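Local structure of nucleoporin NUP82 (Saccharomyces cerevisiae, 3PBP) at residues S125-D139 / V143-L157. The protein serves as a component of the nuclear pore complex, in which nucleoporins can act as structural parts or docking sites, its N-terminal domain here containing the NUP116-interacting region. The protein carries 1 engineered substitution. Sequence-based numbering, arbitrary orientation.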
loop_
_atom_site.group_PDB
_atom_site.type_symbol
_atom_site.label_atom_id
_atom_site.label_comp_id
_atom_site.label_asym_id
_atom_site.label_seq_id
_atom_site.Cartn_x
_atom_site.Cartn_y
_atom_site.Cartn_z
ATOM N N SER A 125 14.228 12.199 -1.595
ATOM C CA SER A 125 12.911 12.127 -0.978
ATOM C C SER A 125 13.015 11.576 0.437
ATOM O O SER A 125 13.703 10.578 0.683
ATOM C CB SER A 125 11.985 11.235 -1.813
ATOM O OG SER A 125 10.646 11.320 -1.356
ATOM N N SER A 126 12.323 12.222 1.366
ATOM C CA SER A 126 12.361 11.798 2.751
ATOM C C SER A 126 11.391 10.673 3.090
ATOM O O SER A 126 10.410 10.429 2.382
ATOM C CB SER A 126 12.123 12.996 3.667
ATOM O OG SER A 126 11.003 13.733 3.241
ATOM N N ILE A 127 11.691 9.990 4.190
ATOM C CA ILE A 127 10.896 8.868 4.667
ATOM C C ILE A 127 9.580 9.311 5.303
ATOM O O ILE A 127 9.551 10.209 6.148
ATOM C CB ILE A 127 11.708 8.043 5.691
ATOM C CG1 ILE A 127 12.978 7.514 5.019
ATOM C CG2 ILE A 127 10.864 6.901 6.244
ATOM C CD1 ILE A 127 13.954 6.921 5.982
ATOM N N LYS A 128 8.497 8.661 4.888
ATOM C CA LYS A 128 7.179 8.964 5.412
ATOM C C LYS A 128 6.719 7.865 6.382
ATOM O O LYS A 128 6.189 8.154 7.466
ATOM C CB LYS A 128 6.188 9.109 4.255
ATOM C CG LYS A 128 4.822 9.614 4.676
ATOM C CD LYS A 128 3.910 9.838 3.480
ATOM C CE LYS A 128 2.557 10.383 3.938
ATOM N NZ LYS A 128 1.681 10.784 2.802
ATOM N N LYS A 129 6.932 6.607 5.998
ATOM C CA LYS A 129 6.529 5.494 6.843
ATOM C C LYS A 129 7.373 4.246 6.612
ATOM O O LYS A 129 7.870 4.019 5.505
ATOM C CB LYS A 129 5.053 5.161 6.611
ATOM C CG LYS A 129 4.506 4.231 7.660
ATOM C CD LYS A 129 3.044 3.907 7.462
ATOM C CE LYS A 129 2.537 3.101 8.663
ATOM N NZ LYS A 129 1.081 2.779 8.638
ATOM N N VAL A 130 7.524 3.447 7.671
ATOM C CA VAL A 130 8.287 2.197 7.630
ATOM C C VAL A 130 7.512 1.060 8.278
ATOM O O VAL A 130 6.883 1.232 9.307
ATOM C CB VAL A 130 9.628 2.331 8.367
ATOM C CG1 VAL A 130 10.364 0.986 8.361
ATOM C CG2 VAL A 130 10.468 3.402 7.706
ATOM N N LEU A 131 7.582 -0.111 7.668
ATOM C CA LEU A 131 6.894 -1.299 8.178
ATOM C C LEU A 131 7.756 -2.533 8.005
ATOM O O LEU A 131 8.470 -2.656 7.004
ATOM C CB LEU A 131 5.615 -1.565 7.383
ATOM C CG LEU A 131 4.455 -0.592 7.450
ATOM C CD1 LEU A 131 3.386 -1.040 6.493
ATOM C CD2 LEU A 131 3.944 -0.544 8.868
ATOM N N PHE A 132 7.694 -3.453 8.962
ATOM C CA PHE A 132 8.422 -4.711 8.808
ATOM C C PHE A 132 7.560 -5.564 7.868
ATOM O O PHE A 132 6.333 -5.466 7.892
ATOM C CB PHE A 132 8.523 -5.442 10.131
ATOM C CG PHE A 132 9.692 -5.055 10.951
ATOM C CD1 PHE A 132 10.987 -5.381 10.542
ATOM C CD2 PHE A 132 9.510 -4.371 12.146
ATOM C CE1 PHE A 132 12.093 -5.024 11.322
ATOM C CE2 PHE A 132 10.602 -4.010 12.935
ATOM C CZ PHE A 132 11.899 -4.337 12.522
ATOM N N HIS A 133 8.174 -6.388 7.030
ATOM C CA HIS A 133 7.369 -7.240 6.173
ATOM C C HIS A 133 6.910 -8.338 7.131
ATOM O O HIS A 133 7.724 -9.001 7.770
ATOM C CB HIS A 133 8.192 -7.806 5.017
ATOM C CG HIS A 133 7.361 -8.474 3.965
ATOM N ND1 HIS A 133 6.667 -9.645 4.191
ATOM C CD2 HIS A 133 7.107 -8.129 2.680
ATOM C CE1 HIS A 133 6.025 -9.994 3.091
ATOM N NE2 HIS A 133 6.274 -9.091 2.158
ATOM N N PRO A 134 5.594 -8.540 7.246
ATOM C CA PRO A 134 5.010 -9.541 8.137
ATOM C C PRO A 134 5.496 -10.963 7.909
ATOM O O PRO A 134 5.482 -11.774 8.830
ATOM C CB PRO A 134 3.512 -9.415 7.872
ATOM C CG PRO A 134 3.362 -8.094 7.218
ATOM C CD PRO A 134 4.564 -7.996 6.351
ATOM N N LYS A 135 5.929 -11.284 6.699
ATOM C CA LYS A 135 6.355 -12.649 6.462
ATOM C C LYS A 135 7.771 -12.855 5.937
ATOM O O LYS A 135 8.017 -13.666 5.044
ATOM C CB LYS A 135 5.347 -13.340 5.554
ATOM C CG LYS A 135 4.104 -13.801 6.269
ATOM C CD LYS A 135 3.283 -14.658 5.340
ATOM C CE LYS A 135 2.301 -15.539 6.089
ATOM N NZ LYS A 135 1.536 -16.410 5.121
ATOM N N SER A 136 8.714 -12.120 6.500
ATOM C CA SER A 136 10.096 -12.274 6.098
ATOM C C SER A 136 10.758 -13.155 7.147
ATOM O O SER A 136 10.500 -13.031 8.345
ATOM C CB SER A 136 10.788 -10.909 6.018
ATOM O OG SER A 136 10.478 -10.119 7.157
ATOM N N TYR A 137 11.585 -14.076 6.689
ATOM C CA TYR A 137 12.298 -14.960 7.597
ATOM C C TYR A 137 13.219 -14.104 8.488
ATOM O O TYR A 137 13.942 -13.229 8.008
ATOM C CB TYR A 137 13.105 -15.969 6.779
ATOM C CG TYR A 137 13.936 -16.917 7.599
ATOM C CD1 TYR A 137 13.341 -17.860 8.434
ATOM C CD2 TYR A 137 15.326 -16.866 7.545
ATOM C CE1 TYR A 137 14.115 -18.727 9.191
ATOM C CE2 TYR A 137 16.107 -17.729 8.298
ATOM C CZ TYR A 137 15.498 -18.653 9.115
ATOM O OH TYR A 137 16.288 -19.496 9.859
ATOM N N ARG A 138 13.171 -14.351 9.789
ATOM C CA ARG A 138 13.976 -13.592 10.735
ATOM C C ARG A 138 13.717 -12.083 10.676
ATOM O O ARG A 138 14.603 -11.291 10.990
ATOM C CB ARG A 138 15.462 -13.867 10.507
ATOM C CG ARG A 138 15.851 -15.322 10.696
ATOM C CD ARG A 138 17.166 -15.448 11.439
ATOM N NE ARG A 138 18.303 -14.955 10.667
ATOM C CZ ARG A 138 19.308 -14.250 11.186
ATOM N NH1 ARG A 138 19.314 -13.949 12.485
ATOM N NH2 ARG A 138 20.309 -13.846 10.405
ATOM N N ASP A 139 12.506 -11.689 10.280
ATOM C CA ASP A 139 12.116 -10.277 10.200
ATOM C C ASP A 139 13.125 -9.434 9.446
ATOM O O ASP A 139 13.265 -8.246 9.731
ATOM C CB ASP A 139 11.963 -9.690 11.601
ATOM C CG ASP A 139 10.864 -10.361 12.401
ATOM O OD1 ASP A 139 9.695 -10.316 11.960
ATOM O OD2 ASP A 139 11.159 -10.931 13.473
ATOM N N VAL A 143 9.890 -2.366 4.831
ATOM C CA VAL A 143 9.254 -1.697 3.714
ATOM C C VAL A 143 9.256 -0.207 3.999
ATOM O O VAL A 143 8.780 0.231 5.049
ATOM C CB VAL A 143 7.822 -2.219 3.548
ATOM C CG1 VAL A 143 7.168 -1.624 2.312
ATOM C CG2 VAL A 143 7.855 -3.720 3.476
ATOM N N VAL A 144 9.794 0.575 3.071
ATOM C CA VAL A 144 9.880 2.014 3.272
ATOM C C VAL A 144 9.120 2.835 2.238
ATOM O O VAL A 144 9.369 2.719 1.037
ATOM C CB VAL A 144 11.378 2.463 3.294
ATOM C CG1 VAL A 144 11.479 3.962 3.531
ATOM C CG2 VAL A 144 12.134 1.698 4.381
ATOM N N LEU A 145 8.190 3.658 2.713
ATOM C CA LEU A 145 7.419 4.540 1.841
ATOM C C LEU A 145 7.993 5.958 1.970
ATOM O O LEU A 145 8.132 6.478 3.086
ATOM C CB LEU A 145 5.942 4.557 2.252
ATOM C CG LEU A 145 5.119 5.655 1.579
ATOM C CD1 LEU A 145 4.874 5.262 0.129
ATOM C CD2 LEU A 145 3.805 5.862 2.308
ATOM N N LYS A 146 8.328 6.581 0.841
ATOM C CA LYS A 146 8.877 7.947 0.866
ATOM C C LYS A 146 7.877 8.992 0.332
ATOM O O LYS A 146 6.844 8.627 -0.232
ATOM C CB LYS A 146 10.178 7.993 0.047
ATOM C CG LYS A 146 11.344 7.263 0.703
ATOM C CD LYS A 146 12.525 7.112 -0.247
ATOM C CE LYS A 146 13.717 6.485 0.461
ATOM N NZ LYS A 146 14.724 5.996 -0.506
ATOM N N GLU A 147 8.170 10.283 0.524
ATOM C CA GLU A 147 7.298 11.350 0.019
ATOM C C GLU A 147 7.108 11.110 -1.471
ATOM O O GLU A 147 6.126 11.533 -2.081
ATOM C CB GLU A 147 7.941 12.709 0.232
ATOM C CG GLU A 147 8.052 13.095 1.682
ATOM C CD GLU A 147 6.728 12.965 2.403
ATOM O OE1 GLU A 147 5.699 13.396 1.828
ATOM O OE2 GLU A 147 6.714 12.440 3.543
ATOM N N ASP A 148 8.095 10.414 -2.027
ATOM C CA ASP A 148 8.173 9.995 -3.420
ATOM C C ASP A 148 6.923 9.267 -3.902
ATOM O O ASP A 148 6.554 9.356 -5.072
ATOM C CB ASP A 148 9.306 8.991 -3.553
ATOM C CG ASP A 148 10.430 9.500 -4.354
ATOM O OD1 ASP A 148 10.165 10.336 -5.234
ATOM O OD2 ASP A 148 11.573 9.052 -4.116
ATOM N N ASP A 149 6.321 8.517 -2.976
ATOM C CA ASP A 149 5.173 7.643 -3.217
ATOM C C ASP A 149 5.858 6.366 -3.701
ATOM O O ASP A 149 5.247 5.431 -4.208
ATOM C CB ASP A 149 4.222 8.195 -4.285
ATOM C CG ASP A 149 3.348 9.315 -3.756
ATOM O OD1 ASP A 149 2.873 9.198 -2.600
ATOM O OD2 ASP A 149 3.131 10.300 -4.503
ATOM N N THR A 150 7.166 6.366 -3.515
ATOM C CA THR A 150 8.016 5.266 -3.880
ATOM C C THR A 150 8.011 4.310 -2.667
ATOM O O THR A 150 7.992 4.758 -1.512
ATOM C CB THR A 150 9.446 5.818 -4.191
ATOM O OG1 THR A 150 10.107 4.948 -5.111
ATOM C CG2 THR A 150 10.287 5.940 -2.918
ATOM N N ILE A 151 7.997 3.003 -2.923
ATOM C CA ILE A 151 7.999 2.013 -1.837
ATOM C C ILE A 151 9.222 1.118 -2.011
ATOM O O ILE A 151 9.392 0.477 -3.044
ATOM C CB ILE A 151 6.707 1.162 -1.858
ATOM C CG1 ILE A 151 5.482 2.083 -1.728
ATOM C CG2 ILE A 151 6.734 0.141 -0.721
ATOM C CD1 ILE A 151 4.158 1.418 -2.043
ATOM N N THR A 152 10.072 1.072 -0.995
ATOM C CA THR A 152 11.306 0.293 -1.070
ATOM C C THR A 152 11.448 -0.831 -0.036
ATOM O O THR A 152 11.038 -0.694 1.125
ATOM C CB THR A 152 12.531 1.239 -0.914
ATOM O OG1 THR A 152 12.325 2.410 -1.716
ATOM C CG2 THR A 152 13.817 0.543 -1.338
HETATM N N MSE A 153 12.044 -1.937 -0.462
HETATM C CA MSE A 153 12.261 -3.053 0.440
HETATM C C MSE A 153 13.751 -3.258 0.659
HETATM O O MSE A 153 14.507 -3.479 -0.281
HETATM C CB MSE A 153 11.660 -4.339 -0.117
HETATM C CG MSE A 153 10.165 -4.479 0.042
HETATM SE SE MSE A 153 9.583 -6.244 -0.555
HETATM C CE MSE A 153 9.194 -5.883 -2.414
ATOM N N PHE A 154 14.165 -3.180 1.913
ATOM C CA PHE A 154 15.566 -3.359 2.275
ATOM C C PHE A 154 15.746 -4.711 2.964
ATOM O O PHE A 154 14.918 -5.117 3.788
ATOM C CB PHE A 154 16.019 -2.265 3.254
ATOM C CG PHE A 154 16.121 -0.894 2.650
ATOM C CD1 PHE A 154 17.190 -0.555 1.826
ATOM C CD2 PHE A 154 15.172 0.080 2.944
ATOM C CE1 PHE A 154 17.314 0.728 1.315
ATOM C CE2 PHE A 154 15.290 1.373 2.434
ATOM C CZ PHE A 154 16.361 1.699 1.620
ATOM N N ASP A 155 16.826 -5.408 2.626
ATOM C CA ASP A 155 17.110 -6.662 3.278
ATOM C C ASP A 155 18.095 -6.357 4.404
ATOM O O ASP A 155 19.298 -6.224 4.184
ATOM C CB ASP A 155 17.734 -7.660 2.322
ATOM C CG ASP A 155 17.844 -9.051 2.941
ATOM O OD1 ASP A 155 18.157 -9.145 4.150
ATOM O OD2 ASP A 155 17.622 -10.050 2.222
ATOM N N ILE A 156 17.553 -6.227 5.608
ATOM C CA ILE A 156 18.310 -5.945 6.820
ATOM C C ILE A 156 19.553 -6.821 7.042
ATOM O O ILE A 156 20.552 -6.357 7.594
ATOM C CB ILE A 156 17.380 -6.102 8.039
ATOM C CG1 ILE A 156 16.490 -4.876 8.169
ATOM C CG2 ILE A 156 18.172 -6.343 9.289
ATOM C CD1 ILE A 156 15.585 -4.964 9.371
ATOM N N LEU A 157 19.495 -8.078 6.612
ATOM C CA LEU A 157 20.598 -9.012 6.823
ATOM C C LEU A 157 21.468 -9.350 5.615
ATOM O O LEU A 157 22.160 -10.366 5.638
ATOM C CB LEU A 157 20.053 -10.329 7.381
ATOM C CG LEU A 157 19.103 -10.257 8.567
ATOM C CD1 LEU A 157 18.666 -11.652 8.939
ATOM C CD2 LEU A 157 19.789 -9.586 9.731
#
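Ile156 CD1 meets the Phe132 ring at its edge, near the ring plane, 4.0 Å from CE1, and Leu157 CD1 lies over one face of the Arg138 guanidinium. The His133 ring takes Lys135 N in its plane at ND1 (3.1 Å), while the selenium of Met153, a selenomethionine, approaches it obliquely and Phe211 O pairs with NE2. Beyond these groups, strand 127-132 pairs antiparallel with strand 141-146 as a β-hairpin. Leu131 and Val143 exchange two backbone hydrogen bonds. Toward the other end, Leu145 O accepts from both Lys128 N (2.9 Å, in the carbonyl plane) and Lys129 N (3.2 Å, tilted 18° from it): a classic β-bulge. Glu147 N then bonds to Ser126 O at 2.9 Å. Val130 CG2 lies alongside Val144 CG2 (4.1 Å); Val144 CG1, placed opposite the backbone N (chi1 -179°), reaches Ile127 CG2 instead. Glu147 OE2 rests against Lys128 CB, whose extended chain carries NZ on to Ile182 O. The Asp148 carboxylate covers Ser125 CB; an alanine here would probably leave that carbon without the carboxylate beside it and open a small gap at this end of the hairpin. The hairpin supplies the first two strands of a four-stranded antiparallel sheet, one blade of the domain's β-propeller: Ile127, Val130 and Val144 face Ile88, whereas Leu131, Val143 and Leu145 face Leu185 and Phe187. The chemistry divides accordingly: backbone bonds set the hairpin register, apolar side chains join it to strands 87-92 and 182-187, and the Lys129–Asp184 salt bridge adds a charged tie.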